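Local structure of peptidoglycan-recognition protein LB (7NSZ) at residues A[119-124]-A[161-167]; A[80-85]-A[110-116]. The protein uses zinc to hydrolyse the amide bond between N-acetylmuramoyl groups and L-amino acids of bacterial peptidoglycan, probably scavenging immune-active fragments in Drosophila. The protein carries 1 engineered substitution. All coordinates share one frame; numbering follows the deposited sequence.

Contact 1: residues A[119-124]-A[161-167]; sequences WRTELP and ECPGGRL. With ZN (zinc ion), chain B.
Arg166 lays its aliphatic chain along the turn at Thr121 and Glu122, with CG 3.3 Å from Thr121 O. Its CG stands opposite the backbone N (chi1 -172°) and the chain then bends at chi2 (62°), which brings the guanidinium beside Leu123. There CD1 of Leu123 lies over one face of the flat group, 3.8 Å from Arg166 CZ, while at the edge, in its plane, a water accepts from NE at 2.9 Å and donates to Thr121 O. Shortening Arg166 to an alanine is likely to leave Leu123 without the guanidinium it packs on and the water with one anchor fewer.

The backbone supplies the direct bonds: Leu167 N donates to Trp119 O (3.2 Å) and Arg166 N to Arg120 O (2.9 Å). CB of Leu167 packs on CB of Trp119 at 3.6 Å, Leu167 CD1 meets Pro124 CG, and Pro124 CG itself lies over one face of the Trp119 indole, toward its rim. Gly164, at the N-cap of helix 165-171, suits its place because a side chain there would run into Trp119 O. Arg120 CD passes 3.2 Å from Glu161 OE1, but the Arg120 guanidinium makes its salt bridge with Asp118; NE stays too far from Glu161 for one.

Cys162, next to a cis peptide before Pro163, turns SG to the zinc ion, completing with His44 and His154 the His-His-Cys metal site of an amidase-type PGRP.

Contact 2: residues A[80-85]-A[110-116]; sequences FSFGIG and SVGIVLI. Engineered in segment 80-85: Phe80 (natural residue Tyr).
Phe80, just ahead of strand 82-84, packs its ring on Val114 of the parallel neighbour 110-115, in the middle of the mixed sheet of the PGRP amidase fold. Phe80 is engineered, a tyrosine in the natural protein, where that residue is inferred to be essential for coordinating the zinc hydrate; its ring also meets that of the zinc ligand His44. CB of Phe80 lies near Gly112 O and Val114 CG1, and chi1 (-56°) sets CG opposite the carbonyl carbon, bringing the ring over Val114. From there CG and CD2 touch Val114 CG1, the latter at 3.5 Å, CD1 and CE1 lie nearest Val114 CB, and CE2 and CZ meet both Val114 CB and CG2. Val114 CB sits over the centre of the ring, 3.6 Å from its centroid and 6° off the normal, a CH-pi contact that a beta-branched residue suits well.

Three bridges, Phe82 with Ile113, Gly83 with Val114 and Ile84 with Leu115, set the strand register. Gly83 suits its place because a CB there would press close to Val114 CG1. On the other face Ile84 CG1 packs against Ile113 CG2 (3.7 Å) and Leu115 CD1, and helix 126-142 covers this apolar layer through Ala131, Leu135 and Ile136. Val111 CG1 approaches the edge of the Phe82 ring.

At the start of the pair the small side chain of Ser81 takes part in the backbone pattern: its OG accepts from Gly112 N at 2.8 Å, while Gly112 O is gripped by two donors, Ser81 N at 2.8 Å and Phe82 N at 3.2 Å.

Overall arrangement
After the short edge strand 17-18 the chain lays down strand 38-45 and helix 55-72, then reaches 80-85. It passes through strand 90-92 and returns as 110-116, so contact 2 closes a loop with 24 intervening residues at the heart of the sheet. Only three residues later contact 1 opens: from 119-124 the chain runs through helix 126-142 and strand 149-153 before 161-167 comes back to meet it. The two loops follow in series, neither nested nor crossed. The centres of contacts 1 and 2 are about 14 Å apart, yet the contacts touch where Leu115 CD2 packs on Pro124 CG (3.9 Å) and on Leu167 CD2, tying the central sheet to helix 165-171. Both contacts border the zinc site, contact 1 with Cys162, contact 2 with Phe80.

Contact 1: residues A[119-124]-A[161-167]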
loop_
_atom_site.group_PDB
_atom_site.type_symbol
_atom_site.label_atom_id
_atom_site.label_comp_id
_atom_site.label_asym_id
_atom_site.label_seq_id
_atom_site.Cartn_x
_atom_site.Cartn_y
_atom_site.Cartn_z
ATOM N N TRP A 119 5.082 2.796 -11.928
ATOM C CA TRP A 119 5.384 1.392 -12.327
ATOM C C TRP A 119 4.485 0.924 -13.488
ATOM O O TRP A 119 4.127 -0.231 -13.625
ATOM C CB TRP A 119 5.332 0.508 -11.088
ATOM C CG TRP A 119 6.242 0.986 -9.982
ATOM C CD1 TRP A 119 5.859 1.413 -8.732
ATOM C CD2 TRP A 119 7.653 1.235 -10.049
ATOM N NE1 TRP A 119 6.933 1.808 -8.010
ATOM C CE2 TRP A 119 8.059 1.745 -8.793
ATOM C CE3 TRP A 119 8.630 1.032 -11.035
ATOM C CZ2 TRP A 119 9.359 2.066 -8.489
ATOM C CZ3 TRP A 119 9.922 1.375 -10.757
ATOM C CH2 TRP A 119 10.296 1.857 -9.505
ATOM N N ARG A 120 4.157 1.898 -14.331
ATOM C CA ARG A 120 3.439 1.607 -15.607
ATOM C C ARG A 120 4.261 0.705 -16.525
ATOM O O ARG A 120 3.667 -0.233 -17.019
ATOM C CB ARG A 120 3.066 2.924 -16.283
ATOM C CG ARG A 120 1.869 3.575 -15.608
ATOM C CD ARG A 120 1.536 4.885 -16.295
ATOM N NE ARG A 120 2.677 5.776 -16.232
ATOM C CZ ARG A 120 3.036 6.655 -17.167
ATOM N NH1 ARG A 120 2.294 6.828 -18.248
ATOM N NH2 ARG A 120 4.129 7.377 -17.009
ATOM N N THR A 121 5.540 0.970 -16.699
ATOM C CA THR A 121 6.366 0.194 -17.685
ATOM C C THR A 121 7.585 -0.413 -17.028
ATOM O O THR A 121 7.987 -1.493 -17.447
ATOM C CB THR A 121 6.746 1.053 -18.899
ATOM O OG1 THR A 121 7.477 2.163 -18.393
ATOM C CG2 THR A 121 5.526 1.468 -19.686
ATOM N N GLU A 122 8.184 0.245 -16.033
ATOM C CA GLU A 122 9.335 -0.315 -15.306
ATOM C C GLU A 122 8.871 -1.229 -14.169
ATOM O O GLU A 122 7.813 -0.952 -13.537
ATOM C CB GLU A 122 10.160 0.795 -14.685
ATOM C CG GLU A 122 11.147 1.427 -15.604
ATOM C CD GLU A 122 11.976 0.405 -16.353
ATOM O OE1 GLU A 122 11.747 0.310 -17.573
ATOM O OE2 GLU A 122 12.779 -0.316 -15.718
ATOM N N LEU A 123 9.627 -2.275 -13.942
ATOM C CA LEU A 123 9.435 -3.201 -12.796
ATOM C C LEU A 123 10.107 -2.567 -11.585
ATOM O O LEU A 123 11.272 -2.195 -11.649
ATOM C CB LEU A 123 10.053 -4.569 -13.105
ATOM C CG LEU A 123 9.835 -5.618 -12.036
ATOM C CD1 LEU A 123 8.356 -5.964 -11.977
ATOM C CD2 LEU A 123 10.679 -6.843 -12.322
ATOM N N PRO A 124 9.457 -2.473 -10.404
ATOM C CA PRO A 124 10.182 -1.988 -9.229
ATOM C C PRO A 124 11.421 -2.842 -8.974
ATOM O O PRO A 124 11.414 -4.051 -9.235
ATOM C CB PRO A 124 9.148 -2.140 -8.081
ATOM C CG PRO A 124 7.810 -2.057 -8.787
ATOM C CD PRO A 124 8.039 -2.741 -10.141
ATOM N N GLU A 161 -5.601 3.017 -13.789
ATOM C CA GLU A 161 -4.383 2.331 -14.278
ATOM C C GLU A 161 -3.541 1.746 -13.122
ATOM O O GLU A 161 -2.793 0.797 -13.336
ATOM C CB GLU A 161 -3.582 3.387 -15.013
ATOM C CG GLU A 161 -2.317 2.926 -15.671
ATOM C CD GLU A 161 -1.898 3.852 -16.806
ATOM O OE1 GLU A 161 -0.994 3.486 -17.574
ATOM O OE2 GLU A 161 -2.465 4.961 -16.909
ATOM N N CYS A 162 -3.660 2.361 -11.949
ATOM C CA CYS A 162 -2.925 1.911 -10.732
ATOM C C CYS A 162 -3.093 0.400 -10.566
ATOM O O CYS A 162 -4.205 -0.131 -10.601
ATOM C CB CYS A 162 -3.460 2.679 -9.538
ATOM S SG CYS A 162 -2.612 2.216 -8.027
ATOM N N PRO A 163 -2.018 -0.381 -10.264
ATOM C CA PRO A 163 -0.660 0.058 -9.907
ATOM C C PRO A 163 0.385 0.160 -11.025
ATOM O O PRO A 163 1.545 0.078 -10.787
ATOM C CB PRO A 163 -0.241 -1.052 -8.912
ATOM C CG PRO A 163 -0.861 -2.322 -9.530
ATOM C CD PRO A 163 -2.223 -1.816 -9.969
ATOM N N GLY A 164 -0.107 0.424 -12.247
ATOM C CA GLY A 164 0.738 0.427 -13.458
ATOM C C GLY A 164 0.733 -0.947 -14.078
ATOM O O GLY A 164 0.737 -1.928 -13.387
ATOM N N GLY A 165 0.732 -1.015 -15.409
ATOM C CA GLY A 165 0.685 -2.300 -16.103
ATOM C C GLY A 165 1.834 -3.212 -15.732
ATOM O O GLY A 165 1.572 -4.386 -15.571
ATOM N N ARG A 166 3.054 -2.725 -15.644
ATOM C CA ARG A 166 4.194 -3.617 -15.353
ATOM C C ARG A 166 4.072 -4.194 -13.932
ATOM O O ARG A 166 4.294 -5.425 -13.749
ATOM C CB ARG A 166 5.527 -2.901 -15.559
ATOM C CG ARG A 166 6.752 -3.806 -15.464
ATOM C CD ARG A 166 6.785 -4.905 -16.511
ATOM N NE ARG A 166 7.763 -5.935 -16.253
ATOM C CZ ARG A 166 7.530 -7.034 -15.534
ATOM N NH1 ARG A 166 6.358 -7.161 -14.920
ATOM N NH2 ARG A 166 8.470 -7.979 -15.402
ATOM N N LEU A 167 3.796 -3.354 -12.928
ATOM C CA LEU A 167 3.660 -3.877 -11.544
ATOM C C LEU A 167 2.396 -4.729 -11.444
ATOM O O LEU A 167 2.414 -5.717 -10.739
ATOM C CB LEU A 167 3.650 -2.680 -10.598
ATOM C CG LEU A 167 3.410 -3.029 -9.130
ATOM C CD1 LEU A 167 4.342 -4.099 -8.586
ATOM C CD2 LEU A 167 3.486 -1.743 -8.297
HETATM ZN ZN ZN B . -4.064 2.974 -6.449
HETATM O O HOH W 1 9.765 -4.098 -17.375
#

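Contact 2: residues A[80-85]-A[110-116]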
loop_
_atom_site.group_PDB
_atom_site.type_symbol
_atom_site.label_atom_id
_atom_site.label_comp_id
_atom_site.label_asym_id
_atom_site.label_seq_id
_atom_site.Cartn_x
_atom_site.Cartn_y
_atom_site.Cartn_z
ATOM N N PHE A 80 -3.094 5.391 2.297
ATOM C CA PHE A 80 -2.555 4.020 2.264
ATOM C C PHE A 80 -2.282 3.493 3.668
ATOM O O PHE A 80 -1.918 4.254 4.608
ATOM C CB PHE A 80 -1.271 4.018 1.432
ATOM C CG PHE A 80 -1.472 4.554 0.045
ATOM C CD1 PHE A 80 -2.257 3.855 -0.880
ATOM C CD2 PHE A 80 -0.868 5.721 -0.376
ATOM C CE1 PHE A 80 -2.452 4.330 -2.171
ATOM C CE2 PHE A 80 -1.047 6.181 -1.660
ATOM C CZ PHE A 80 -1.879 5.503 -2.552
ATOM N N SER A 81 -2.317 2.198 3.791
ATOM C CA SER A 81 -1.957 1.502 5.053
ATOM C C SER A 81 -0.455 1.571 5.286
ATOM O O SER A 81 0.014 1.795 6.425
ATOM C CB SER A 81 -2.404 0.089 5.018
ATOM O OG SER A 81 -3.781 -0.052 4.632
ATOM N N PHE A 82 0.303 1.318 4.208
ATOM C CA PHE A 82 1.782 1.239 4.242
ATOM C C PHE A 82 2.362 1.723 2.919
ATOM O O PHE A 82 1.681 1.565 1.864
ATOM C CB PHE A 82 2.319 -0.182 4.485
ATOM C CG PHE A 82 1.949 -0.719 5.840
ATOM C CD1 PHE A 82 0.812 -1.452 6.013
ATOM C CD2 PHE A 82 2.741 -0.497 6.941
ATOM C CE1 PHE A 82 0.414 -1.879 7.265
ATOM C CE2 PHE A 82 2.336 -0.914 8.213
ATOM C CZ PHE A 82 1.183 -1.631 8.349
ATOM N N GLY A 83 3.544 2.295 2.928
ATOM C CA GLY A 83 4.306 2.592 1.717
ATOM C C GLY A 83 5.583 1.814 1.702
ATOM O O GLY A 83 6.127 1.407 2.757
ATOM N N ILE A 84 6.091 1.588 0.504
ATOM C CA ILE A 84 7.367 0.896 0.239
ATOM C C ILE A 84 8.275 1.823 -0.549
ATOM O O ILE A 84 7.864 2.322 -1.628
ATOM C CB ILE A 84 7.130 -0.395 -0.546
ATOM C CG1 ILE A 84 6.035 -1.292 0.018
ATOM C CG2 ILE A 84 8.444 -1.141 -0.747
ATOM C CD1 ILE A 84 6.355 -1.905 1.242
ATOM N N GLY A 85 9.478 2.052 -0.050
ATOM C CA GLY A 85 10.445 2.886 -0.775
ATOM C C GLY A 85 11.444 2.037 -1.567
ATOM O O GLY A 85 11.615 0.858 -1.312
ATOM N N SER A 110 -9.132 -4.176 4.102
ATOM C CA SER A 110 -7.916 -4.382 3.303
ATOM C C SER A 110 -6.712 -3.741 3.970
ATOM O O SER A 110 -6.871 -2.816 4.796
ATOM C CB SER A 110 -8.118 -3.920 1.916
ATOM O OG SER A 110 -8.093 -2.472 1.802
ATOM N N VAL A 111 -5.555 -4.203 3.520
ATOM C CA VAL A 111 -4.287 -3.500 3.683
ATOM C C VAL A 111 -3.986 -2.921 2.326
ATOM O O VAL A 111 -3.768 -3.667 1.362
ATOM C CB VAL A 111 -3.182 -4.423 4.203
ATOM C CG1 VAL A 111 -1.890 -3.684 4.404
ATOM C CG2 VAL A 111 -3.624 -5.144 5.432
ATOM N N GLY A 112 -3.908 -1.601 2.257
ATOM C CA GLY A 112 -3.517 -0.871 1.048
ATOM C C GLY A 112 -2.035 -0.545 1.058
ATOM O O GLY A 112 -1.620 0.250 1.913
ATOM N N ILE A 113 -1.263 -1.070 0.109
ATOM C CA ILE A 113 0.202 -0.942 0.104
ATOM C C ILE A 113 0.594 -0.169 -1.130
ATOM O O ILE A 113 0.220 -0.634 -2.233
ATOM C CB ILE A 113 0.897 -2.321 0.121
ATOM C CG1 ILE A 113 0.465 -3.164 1.321
ATOM C CG2 ILE A 113 2.417 -2.168 0.059
ATOM C CD1 ILE A 113 0.928 -4.648 1.236
ATOM N N VAL A 114 1.231 0.970 -0.991
ATOM C CA VAL A 114 1.714 1.747 -2.155
ATOM C C VAL A 114 3.208 1.491 -2.324
ATOM O O VAL A 114 4.025 1.652 -1.422
ATOM C CB VAL A 114 1.383 3.244 -2.024
ATOM C CG1 VAL A 114 2.068 3.929 -0.854
ATOM C CG2 VAL A 114 1.701 3.964 -3.323
ATOM N N LEU A 115 3.594 1.122 -3.542
ATOM C CA LEU A 115 4.997 1.063 -3.951
ATOM C C LEU A 115 5.335 2.415 -4.558
ATOM O O LEU A 115 4.784 2.769 -5.600
ATOM C CB LEU A 115 5.283 -0.096 -4.914
ATOM C CG LEU A 115 5.535 -1.439 -4.240
ATOM C CD1 LEU A 115 4.310 -2.068 -3.663
ATOM C CD2 LEU A 115 6.192 -2.419 -5.248
ATOM N N ILE A 116 6.114 3.225 -3.873
ATOM C CA ILE A 116 6.387 4.611 -4.306
ATOM C C ILE A 116 7.071 4.555 -5.681
ATOM O O ILE A 116 8.023 3.777 -5.900
ATOM C CB ILE A 116 7.238 5.368 -3.267
ATOM C CG1 ILE A 116 6.462 5.491 -1.953
ATOM C CG2 ILE A 116 7.681 6.730 -3.765
ATOM C CD1 ILE A 116 7.316 5.823 -0.755
#